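Local coordinates for multiple antibiotic resistance protein MARR (Escherichia coli, PDB 1JGS) that represses the marRAB operon by binding the marO operator, and so controls genes of antibiotic resistance and the oxidative stress response, at residues A47-P51 against V52-K56; L58-D61 against L62-T66; R21-N24 against E25-P29; Q107-G110 against Q111-Q115. All coordinates share one frame; numbering follows the deposited sequence.

Contact 1 (A47-P51 against V52-K56); sequences ACITP and VELKK. With SAL (2-hydroxybenzoic acid), chain B.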
loop_
_atom_site.group_PDB
_atom_site.type_symbol
_atom_site.label_atom_id
_atom_site.label_comp_id
_atom_site.label_asym_id
_atom_site.label_seq_id
_atom_site.Cartn_x
_atom_site.Cartn_y
_atom_site.Cartn_z
ATOM N N ALA A 47 -1.334 4.577 20.253
ATOM C CA ALA A 47 -1.895 4.399 21.599
ATOM C C ALA A 47 -3.411 4.579 21.565
ATOM O O ALA A 47 -4.172 3.672 21.918
ATOM C CB ALA A 47 -1.291 5.405 22.570
ATOM N N CYS A 48 -3.821 5.770 21.147
ATOM C CA CYS A 48 -5.218 6.153 21.021
ATOM C C CYS A 48 -5.327 7.025 19.771
ATOM O O CYS A 48 -4.539 7.950 19.586
ATOM C CB CYS A 48 -5.672 6.979 22.228
ATOM S SG CYS A 48 -5.916 6.062 23.751
ATOM N N ILE A 49 -6.306 6.748 18.920
ATOM C CA ILE A 49 -6.467 7.541 17.712
ATOM C C ILE A 49 -7.925 7.617 17.300
ATOM O O ILE A 49 -8.706 6.690 17.559
ATOM C CB ILE A 49 -5.656 6.947 16.545
ATOM C CG1 ILE A 49 -5.822 7.824 15.299
ATOM C CG2 ILE A 49 -6.112 5.513 16.278
ATOM C CD1 ILE A 49 -4.953 7.407 14.134
ATOM N N THR A 50 -8.292 8.725 16.668
ATOM C CA THR A 50 -9.667 8.904 16.210
ATOM C C THR A 50 -9.897 8.078 14.942
ATOM O O THR A 50 -8.963 7.805 14.178
ATOM C CB THR A 50 -9.964 10.380 15.906
ATOM O OG1 THR A 50 -9.136 10.824 14.823
ATOM C CG2 THR A 50 -9.703 11.232 17.137
ATOM N N PRO A 51 -11.139 7.647 14.708
ATOM C CA PRO A 51 -11.360 6.860 13.497
ATOM C C PRO A 51 -10.978 7.642 12.241
ATOM O O PRO A 51 -10.342 7.095 11.323
ATOM C CB PRO A 51 -12.840 6.533 13.575
ATOM C CG PRO A 51 -13.059 6.395 15.053
ATOM C CD PRO A 51 -12.315 7.594 15.594
ATOM N N VAL A 52 -11.331 8.926 12.205
ATOM C CA VAL A 52 -11.005 9.752 11.048
ATOM C C VAL A 52 -9.496 9.894 10.854
ATOM O O VAL A 52 -9.003 9.804 9.730
ATOM C CB VAL A 52 -11.626 11.140 11.165
ATOM C CG1 VAL A 52 -11.272 11.956 9.939
ATOM C CG2 VAL A 52 -13.142 11.018 11.319
ATOM N N GLU A 53 -8.762 10.120 11.943
ATOM C CA GLU A 53 -7.307 10.232 11.855
ATOM C C GLU A 53 -6.784 8.880 11.358
ATOM O O GLU A 53 -5.887 8.805 10.516
ATOM C CB GLU A 53 -6.712 10.543 13.230
ATOM C CG GLU A 53 -5.196 10.722 13.247
ATOM C CD GLU A 53 -4.748 12.077 12.728
ATOM O OE1 GLU A 53 -5.028 12.395 11.552
ATOM O OE2 GLU A 53 -4.112 12.827 13.501
ATOM N N LEU A 54 -7.361 7.805 11.885
ATOM C CA LEU A 54 -6.963 6.464 11.484
ATOM C C LEU A 54 -7.294 6.279 9.998
ATOM O O LEU A 54 -6.556 5.632 9.247
ATOM C CB LEU A 54 -7.714 5.432 12.334
ATOM C CG LEU A 54 -7.434 3.951 12.073
ATOM C CD1 LEU A 54 -5.945 3.659 12.189
ATOM C CD2 LEU A 54 -8.230 3.124 13.076
ATOM N N LYS A 55 -8.413 6.862 9.584
ATOM C CA LYS A 55 -8.861 6.790 8.198
ATOM C C LYS A 55 -7.801 7.420 7.286
ATOM O O LYS A 55 -7.500 6.907 6.206
ATOM C CB LYS A 55 -10.199 7.537 8.056
ATOM C CG LYS A 55 -10.792 7.526 6.654
ATOM C CD LYS A 55 -11.328 8.903 6.279
ATOM C CE LYS A 55 -11.752 8.969 4.803
ATOM N NZ LYS A 55 -10.648 8.635 3.826
ATOM N N LYS A 56 -7.236 8.534 7.738
ATOM C CA LYS A 56 -6.215 9.249 6.979
ATOM C C LYS A 56 -4.902 8.487 6.945
ATOM O O LYS A 56 -4.240 8.425 5.911
ATOM C CB LYS A 56 -5.962 10.634 7.585
ATOM C CG LYS A 56 -7.146 11.585 7.533
ATOM C CD LYS A 56 -6.754 12.983 8.021
ATOM C CE LYS A 56 -5.736 13.648 7.093
ATOM N NZ LYS A 56 -6.285 13.883 5.723
HETATM C "C1'" SAL B . -16.652 5.162 14.445
HETATM O "O1'" SAL B . -16.994 5.350 15.715
HETATM O "O2'" SAL B . -16.533 4.020 13.981
HETATM C C1 SAL B . -16.425 6.379 13.637
HETATM C C2 SAL B . -16.044 6.265 12.237
HETATM C C3 SAL B . -15.816 7.413 11.441
HETATM C C4 SAL B . -15.951 8.692 11.978
HETATM C C5 SAL B . -16.367 8.845 13.493
HETATM C C6 SAL B . -16.577 7.684 14.231
HETATM O O2 SAL B . -15.884 5.065 11.620
#
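Thr50 and Glu53 show how a hydroxyl can take over the role of a missing helical carbonyl. The polar part of this contact begins with Thr50 OG1, which accepts from Glu53 N at 3.0 Å through a moderately bent N-H (149°). A chi1 of 64° sets the hydroxyl between the backbone N and the carbonyl carbon of its own residue, directed at the start of the helix, and makes Thr50 an N-cap. Regular helical bonding follows at once: Leu54 N donates to Thr50 O at 2.8 Å, and Lys55 N to Pro51 O. With Pro51 in the first turn, where a helix needs no N-H donor, the ring costs no backbone bond.

This junction belongs to the winged helix-turn-helix of the MarR family. Ile49 pairs its backbone with Val92 of strand 90-94, while Thr50 opens helix 51-58, so one short connection joins sheet to helix.

Apolar contacts come next. Ile49 and Leu54 are the buried members, and exposed Glu53 lends only its aliphatic stem. Ile49 crosses the Glu53 side chain at about a right angle, its CD1 lying 3.4 Å from Glu53 CG and 3.8 Å from Leu54 CB. Beyond Leu54 lie Ser42 and Ile43 of helix 34-46, with Leu69 of helix 62-74 nearby.

Ligand contacts make up the third group. Salicylate lies against the proline ring: Pro51 CG stands above the aromatic ring, 3.7 Å from C1 of the ligand, and Pro51 CB is 3.5 Å from its C2. On the same side of the ring plane, but beyond its rim, Val52 CG2 comes within 3.7 Å of ligand atom C4.

Contact 2 (L58-D61 against L62-T66); sequences LSVD and LGALT. With SAL (2-hydroxybenzoic acid), chain B.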
loop_
_atom_site.group_PDB
_atom_site.type_symbol
_atom_site.label_atom_id
_atom_site.label_comp_id
_atom_site.label_asym_id
_atom_site.label_seq_id
_atom_site.Cartn_x
_atom_site.Cartn_y
_atom_site.Cartn_z
ATOM N N LEU A 58 -4.416 5.268 7.188
ATOM C CA LEU A 58 -4.520 4.041 6.413
ATOM C C LEU A 58 -4.849 4.274 4.940
ATOM O O LEU A 58 -4.608 3.393 4.111
ATOM C CB LEU A 58 -5.590 3.133 7.030
ATOM C CG LEU A 58 -5.318 2.526 8.412
ATOM C CD1 LEU A 58 -6.610 1.922 8.951
ATOM C CD2 LEU A 58 -4.209 1.467 8.316
ATOM N N SER A 59 -5.392 5.452 4.622
ATOM C CA SER A 59 -5.787 5.788 3.247
ATOM C C SER A 59 -6.813 4.750 2.836
ATOM O O SER A 59 -6.563 3.923 1.966
ATOM C CB SER A 59 -4.589 5.723 2.294
ATOM O OG SER A 59 -3.630 6.722 2.597
ATOM N N VAL A 60 -7.977 4.804 3.468
ATOM C CA VAL A 60 -9.030 3.836 3.203
ATOM C C VAL A 60 -10.397 4.499 3.204
ATOM O O VAL A 60 -10.564 5.626 3.694
ATOM C CB VAL A 60 -8.999 2.720 4.287
ATOM C CG1 VAL A 60 -10.224 1.836 4.188
ATOM C CG2 VAL A 60 -7.724 1.884 4.139
ATOM N N ASP A 61 -11.371 3.803 2.632
ATOM C CA ASP A 61 -12.737 4.296 2.588
ATOM C C ASP A 61 -13.234 4.310 4.032
ATOM O O ASP A 61 -13.029 3.345 4.780
ATOM C CB ASP A 61 -13.609 3.360 1.746
ATOM C CG ASP A 61 -15.078 3.737 1.783
ATOM O OD1 ASP A 61 -15.924 2.867 1.495
ATOM O OD2 ASP A 61 -15.392 4.902 2.092
ATOM N N LEU A 62 -13.889 5.395 4.422
ATOM C CA LEU A 62 -14.390 5.505 5.779
ATOM C C LEU A 62 -15.388 4.391 6.054
ATOM O O LEU A 62 -15.381 3.788 7.128
ATOM C CB LEU A 62 -15.057 6.866 6.002
ATOM C CG LEU A 62 -15.418 7.170 7.462
ATOM C CD1 LEU A 62 -14.147 7.206 8.280
ATOM C CD2 LEU A 62 -16.154 8.494 7.572
ATOM N N GLY A 63 -16.243 4.119 5.075
ATOM C CA GLY A 63 -17.249 3.084 5.240
ATOM C C GLY A 63 -16.670 1.731 5.609
ATOM O O GLY A 63 -17.190 1.038 6.486
ATOM N N ALA A 64 -15.579 1.357 4.951
ATOM C CA ALA A 64 -14.948 0.065 5.201
ATOM C C ALA A 64 -14.224 0.059 6.537
ATOM O O ALA A 64 -14.009 -0.999 7.124
ATOM C CB ALA A 64 -13.975 -0.258 4.083
ATOM N N LEU A 65 -13.850 1.243 7.015
ATOM C CA LEU A 65 -13.149 1.366 8.285
ATOM C C LEU A 65 -14.127 1.136 9.430
ATOM O O LEU A 65 -13.835 0.400 10.383
ATOM C CB LEU A 65 -12.525 2.758 8.414
ATOM C CG LEU A 65 -11.646 2.918 9.657
ATOM C CD1 LEU A 65 -10.440 2.016 9.503
ATOM C CD2 LEU A 65 -11.220 4.365 9.836
ATOM N N THR A 66 -15.291 1.766 9.311
ATOM C CA THR A 66 -16.355 1.671 10.296
ATOM C C THR A 66 -16.757 0.229 10.504
ATOM O O THR A 66 -16.873 -0.233 11.641
ATOM C CB THR A 66 -17.609 2.453 9.837
ATOM O OG1 THR A 66 -17.223 3.748 9.360
ATOM C CG2 THR A 66 -18.587 2.619 10.995
HETATM C "C1'" SAL B . -16.652 5.162 14.445
HETATM O "O1'" SAL B . -16.994 5.350 15.715
HETATM O "O2'" SAL B . -16.533 4.020 13.981
HETATM C C1 SAL B . -16.425 6.379 13.637
HETATM C C2 SAL B . -16.044 6.265 12.237
HETATM C C3 SAL B . -15.816 7.413 11.441
HETATM C C4 SAL B . -15.951 8.692 11.978
HETATM C C5 SAL B . -16.367 8.845 13.493
HETATM C C6 SAL B . -16.577 7.684 14.231
HETATM O O2 SAL B . -15.884 5.065 11.620
#
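Asp61 caps the helix that begins at Leu62, its OD2 accepting from Gly63 N at 3.2 Å. The N-H arrives from above the carboxylate plane, 77° out of it. With CG anti to the backbone N (chi1 174°), the carboxylate reaches forward beside the opening N-H groups of the helix. The main chain of Asp61 adds a second hold, since its O receives Leu65 N at 3.2 Å and, weakly, Ala64 N.

A ligand is held one turn further on. The phenolic O2 of salicylate donates to Thr66 OG1 at 2.9 Å, and this hydroxyl in turn donates to Leu62 O at 2.9 Å, above the carbonyl plane. Leu62 O also accepts Thr66 N, so two bonds grip it. Leu62 CD1 packs 3.6 Å from C3 of the ligand, while Ala64 touches another salicylate.

Farther out, Leu58 and Leu65 cross at about a right angle, CD1 to CD1 at 3.9 Å, with Leu58 resting on Val39 and Ser42 of helix 34-46. Residues 58-61 form the turn of the helix-turn-helix, between helix 51-58 and helix 62-74, the latter being the recognition helix as in other family members.

Asp61 OD1 forms a salt bridge with Arg67 of the second subunit. The carboxylate thus faces both a helix N-terminus and a cationic partner, and both would probably favour its ionised form.

Contact 3 (R21-N24 against E25-P29); sequences RLLN and EYLSP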
loop_
_atom_site.group_PDB
_atom_site.type_symbol
_atom_site.label_atom_id
_atom_site.label_comp_id
_atom_site.label_asym_id
_atom_site.label_seq_id
_atom_site.Cartn_x
_atom_site.Cartn_y
_atom_site.Cartn_z
ATOM N N ARG A 21 2.078 -9.814 -0.120
ATOM C CA ARG A 21 1.670 -11.151 -0.546
ATOM C C ARG A 21 2.146 -12.187 0.459
ATOM O O ARG A 21 1.440 -13.144 0.761
ATOM C CB ARG A 21 2.240 -11.483 -1.928
ATOM C CG ARG A 21 1.977 -12.918 -2.347
ATOM C CD ARG A 21 2.529 -13.232 -3.722
ATOM N NE ARG A 21 2.423 -14.658 -4.013
ATOM C CZ ARG A 21 2.838 -15.230 -5.139
ATOM N NH1 ARG A 21 3.393 -14.492 -6.094
ATOM N NH2 ARG A 21 2.699 -16.540 -5.314
ATOM N N LEU A 22 3.354 -11.992 0.972
ATOM C CA LEU A 22 3.900 -12.913 1.951
ATOM C C LEU A 22 3.096 -12.777 3.240
ATOM O O LEU A 22 2.774 -13.769 3.893
ATOM C CB LEU A 22 5.380 -12.600 2.208
ATOM C CG LEU A 22 6.281 -12.738 0.976
ATOM C CD1 LEU A 22 7.737 -12.534 1.361
ATOM C CD2 LEU A 22 6.100 -14.116 0.374
ATOM N N LEU A 23 2.774 -11.537 3.588
ATOM C CA LEU A 23 2.005 -11.235 4.784
ATOM C C LEU A 23 0.683 -12.010 4.742
ATOM O O LEU A 23 0.373 -12.766 5.667
ATOM C CB LEU A 23 1.741 -9.733 4.852
ATOM C CG LEU A 23 0.985 -9.220 6.071
ATOM C CD1 LEU A 23 1.735 -9.610 7.334
ATOM C CD2 LEU A 23 0.829 -7.716 5.972
ATOM N N ASN A 24 -0.097 -11.826 3.673
ATOM C CA ASN A 24 -1.354 -12.551 3.538
ATOM C C ASN A 24 -1.108 -14.054 3.708
ATOM O O ASN A 24 -1.871 -14.743 4.393
ATOM C CB ASN A 24 -2.007 -12.311 2.166
ATOM C CG ASN A 24 -2.677 -10.948 2.059
ATOM O OD1 ASN A 24 -2.061 -9.971 1.627
ATOM N ND2 ASN A 24 -3.946 -10.877 2.462
ATOM N N GLU A 25 -0.040 -14.557 3.086
ATOM C CA GLU A 25 0.293 -15.984 3.167
ATOM C C GLU A 25 0.598 -16.459 4.585
ATOM O O GLU A 25 0.272 -17.586 4.947
ATOM C CB GLU A 25 1.470 -16.321 2.244
ATOM C CG GLU A 25 1.070 -16.513 0.784
ATOM C CD GLU A 25 2.237 -16.916 -0.114
ATOM O OE1 GLU A 25 2.947 -17.889 0.230
ATOM O OE2 GLU A 25 2.437 -16.265 -1.165
ATOM N N TYR A 26 1.214 -15.599 5.386
ATOM C CA TYR A 26 1.552 -15.950 6.764
ATOM C C TYR A 26 0.344 -15.903 7.694
ATOM O O TYR A 26 0.311 -16.613 8.696
ATOM C CB TYR A 26 2.610 -14.998 7.315
ATOM C CG TYR A 26 3.891 -14.953 6.525
ATOM C CD1 TYR A 26 4.587 -13.754 6.380
ATOM C CD2 TYR A 26 4.422 -16.104 5.946
ATOM C CE1 TYR A 26 5.782 -13.695 5.679
ATOM C CE2 TYR A 26 5.620 -16.062 5.242
ATOM C CZ TYR A 26 6.295 -14.851 5.113
ATOM O OH TYR A 26 7.485 -14.787 4.427
ATOM N N LEU A 27 -0.636 -15.059 7.372
ATOM C CA LEU A 27 -1.836 -14.921 8.208
ATOM C C LEU A 27 -2.999 -15.800 7.744
ATOM O O LEU A 27 -4.031 -15.885 8.412
ATOM C CB LEU A 27 -2.299 -13.460 8.237
ATOM C CG LEU A 27 -1.264 -12.421 8.666
ATOM C CD1 LEU A 27 -1.945 -11.073 8.818
ATOM C CD2 LEU A 27 -0.630 -12.834 9.978
ATOM N N SER A 28 -2.809 -16.445 6.597
ATOM C CA SER A 28 -3.806 -17.316 5.995
ATOM C C SER A 28 -4.370 -18.374 6.942
ATOM O O SER A 28 -5.566 -18.657 6.910
ATOM C CB SER A 28 -3.210 -17.996 4.758
ATOM O OG SER A 28 -4.171 -18.788 4.088
ATOM N N PRO A 29 -3.523 -18.992 7.780
ATOM C CA PRO A 29 -4.028 -20.017 8.707
ATOM C C PRO A 29 -4.642 -19.447 9.994
ATOM O O PRO A 29 -5.315 -20.169 10.743
ATOM C CB PRO A 29 -2.782 -20.860 9.028
ATOM C CG PRO A 29 -1.797 -20.506 7.946
ATOM C CD PRO A 29 -2.054 -19.044 7.706
#
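Tyr26 lays its ring over the carbonyl of Leu22, one turn earlier in helix 8-27, and this is the tight side of the contact. Leu22 O sits 3.0 Å above the ring plane, offset toward the rim, while the same oxygen accepts Tyr26 N at 2.8 Å. The tyrosine owes this position to its first torsion: at chi1 -58° CG is anti to the carbonyl carbon, and the ring runs back alongside Leu22, pointing the same way. Leu22 CB meets Tyr26 CE1 at 3.7 Å, and Leu22 CD1 reaches the phenolic end, 3.8 Å from Tyr26 OH. Next to this pair, Leu23 CD1 approaches Leu27 CD1 at 4.2 Å, a more relaxed approach that is backed by the bond from Leu27 N to Leu23 O. Helix 96-118 packs here through Leu113 on Leu22, and helix 34-46 places Phe37 on Leu27. Helices 8-27 and 96-118 pack together in the helical part of the MarR fold, in this family the dimerisation region.

The solvent side is looser and polar. Arg21, extended from CG to NE, runs beside Glu25, and Arg21 NE forms a salt bridge with Glu25 OE2 at 3.3 Å. The hydrogen bond within it is bent, at 142°. Guanidinium and carboxylate planes stand 49° apart, so the two groups do not form a flat, two-pronged pair.

The helix therefore divides its labour. On the covered side, aromatic and aliphatic carbon packs against carbonyl and leucine, whereas the single long charge contact lies on an exposed flank, where water would probably screen it and make its contribution modest.

Contact 4 (Q107-G110 against Q111-Q115); sequences QLVG and QDLHQ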
loop_
_atom_site.group_PDB
_atom_site.type_symbol
_atom_site.label_atom_id
_atom_site.label_comp_id
_atom_site.label_asym_id
_atom_site.label_seq_id
_atom_site.Cartn_x
_atom_site.Cartn_y
_atom_site.Cartn_z
ATOM N N GLN A 107 5.256 -10.409 15.800
ATOM C CA GLN A 107 6.471 -11.176 16.015
ATOM C C GLN A 107 6.647 -12.279 14.986
ATOM O O GLN A 107 7.723 -12.417 14.410
ATOM C CB GLN A 107 6.479 -11.782 17.420
ATOM C CG GLN A 107 6.473 -10.746 18.526
ATOM C CD GLN A 107 6.678 -11.359 19.892
ATOM O OE1 GLN A 107 5.988 -12.305 20.268
ATOM N NE2 GLN A 107 7.627 -10.817 20.649
ATOM N N LEU A 108 5.596 -13.060 14.750
ATOM C CA LEU A 108 5.667 -14.162 13.790
ATOM C C LEU A 108 5.936 -13.687 12.362
ATOM O O LEU A 108 6.914 -14.093 11.739
ATOM C CB LEU A 108 4.373 -14.984 13.827
ATOM C CG LEU A 108 3.883 -15.389 15.223
ATOM C CD1 LEU A 108 2.752 -16.419 15.086
ATOM C CD2 LEU A 108 5.040 -15.954 16.048
ATOM N N VAL A 109 5.068 -12.832 11.839
ATOM C CA VAL A 109 5.251 -12.333 10.486
ATOM C C VAL A 109 6.611 -11.659 10.341
ATOM O O VAL A 109 7.292 -11.825 9.328
ATOM C CB VAL A 109 4.133 -11.341 10.108
ATOM C CG1 VAL A 109 4.470 -10.643 8.795
ATOM C CG2 VAL A 109 2.808 -12.089 9.994
ATOM N N GLY A 110 7.007 -10.903 11.361
ATOM C CA GLY A 110 8.289 -10.226 11.320
ATOM C C GLY A 110 9.446 -11.205 11.249
ATOM O O GLY A 110 10.521 -10.865 10.760
ATOM N N GLN A 111 9.224 -12.424 11.732
ATOM C CA GLN A 111 10.253 -13.465 11.730
ATOM C C GLN A 111 10.286 -14.281 10.438
ATOM O O GLN A 111 11.301 -14.899 10.124
ATOM C CB GLN A 111 10.048 -14.409 12.918
ATOM C CG GLN A 111 10.279 -13.762 14.272
ATOM C CD GLN A 111 9.823 -14.635 15.432
ATOM O OE1 GLN A 111 9.961 -14.260 16.598
ATOM N NE2 GLN A 111 9.272 -15.803 15.115
ATOM N N ASP A 112 9.178 -14.288 9.700
ATOM C CA ASP A 112 9.100 -15.030 8.444
ATOM C C ASP A 112 9.476 -14.160 7.256
ATOM O O ASP A 112 10.077 -14.638 6.293
ATOM C CB ASP A 112 7.689 -15.580 8.222
ATOM C CG ASP A 112 7.330 -16.682 9.191
ATOM O OD1 ASP A 112 6.232 -17.257 9.041
ATOM O OD2 ASP A 112 8.137 -16.976 10.099
ATOM N N LEU A 113 9.104 -12.886 7.321
ATOM C CA LEU A 113 9.410 -11.952 6.247
ATOM C C LEU A 113 10.908 -11.741 6.154
ATOM O O LEU A 113 11.508 -11.925 5.098
ATOM C CB LEU A 113 8.726 -10.605 6.491
ATOM C CG LEU A 113 7.248 -10.478 6.125
ATOM C CD1 LEU A 113 6.722 -9.117 6.573
ATOM C CD2 LEU A 113 7.085 -10.642 4.621
ATOM N N HIS A 114 11.506 -11.352 7.273
ATOM C CA HIS A 114 12.937 -11.109 7.325
ATOM C C HIS A 114 13.651 -12.218 6.573
ATOM O O HIS A 114 14.479 -11.954 5.702
ATOM C CB HIS A 114 13.416 -11.082 8.778
ATOM C CG HIS A 114 14.831 -10.621 8.938
ATOM N ND1 HIS A 114 15.885 -11.199 8.263
ATOM C CD2 HIS A 114 15.368 -9.642 9.705
ATOM C CE1 HIS A 114 17.009 -10.597 8.607
ATOM N NE2 HIS A 114 16.723 -9.649 9.480
ATOM N N GLN A 115 13.316 -13.460 6.909
ATOM C CA GLN A 115 13.926 -14.619 6.268
ATOM C C GLN A 115 13.616 -14.639 4.778
ATOM O O GLN A 115 14.520 -14.544 3.949
ATOM C CB GLN A 115 13.415 -15.910 6.906
ATOM C CG GLN A 115 13.563 -15.952 8.415
ATOM C CD GLN A 115 14.984 -15.685 8.873
ATOM O OE1 GLN A 115 15.920 -16.369 8.454
ATOM N NE2 GLN A 115 15.154 -14.690 9.739
#
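Val109 and Leu113 lie side by side and point the same way, one turn apart on helix 96-118, with Val109 CG1 3.5 Å from Leu113 CD1. Different first torsions bring the two branches together. Val109 CG1 is anti to the backbone N (chi1 170°), whereas Leu113 CG is anti to its own carbonyl carbon and so leans back over the preceding turn, 3.5 Å from Val109 O. Asp112 bends back in the same manner, its CG 3.7 Å from Leu108 O. Helix 8-27 closes on Val109 and Leu113, which places the pair in the interface between helices 8-27 and 96-118, part of the helical dimerisation region of the MarR family.

Beneath them the backbone bonding is irregular. Leu113 N donates to Val109 O at 2.9 Å. The same oxygen accepts Asp112 N at 3.1 Å, this time from above the carbonyl plane. Just before it, Gln111 N reaches Leu108 O at 2.8 Å, and Asp112 N meets that oxygen only weakly.

Val109 O accepts two N-H groups, which probably divides its bonding strength between them, while the Val109-Leu113 contact, having no polar atoms, rests on dispersion and the burial of apolar surface.

Two neighbourhoods emerge from the four contacts. Contacts 1 and 2, centres 10 Å apart, form successive helix starts of the DNA-binding winged helix. They are joined where Lys55 NZ probably hydrogen-bonds Val60 O at 3.0 Å, and the same salicylate touches both. Contacts 3 and 4 belong to helices 8-27 and 96-118, their centres 11 Å apart. Tyr26 OH lies 3.2 Å from Asp112 O, a probable hydrogen bond, and Leu23 CD1 reaches Val109 CG1 at 3.3 Å. Between the neighbourhoods there is no direct touch: nearest atoms of contacts 1 and 4 remain about 17 Å apart, and those of contacts 2 and 3 about 11 Å.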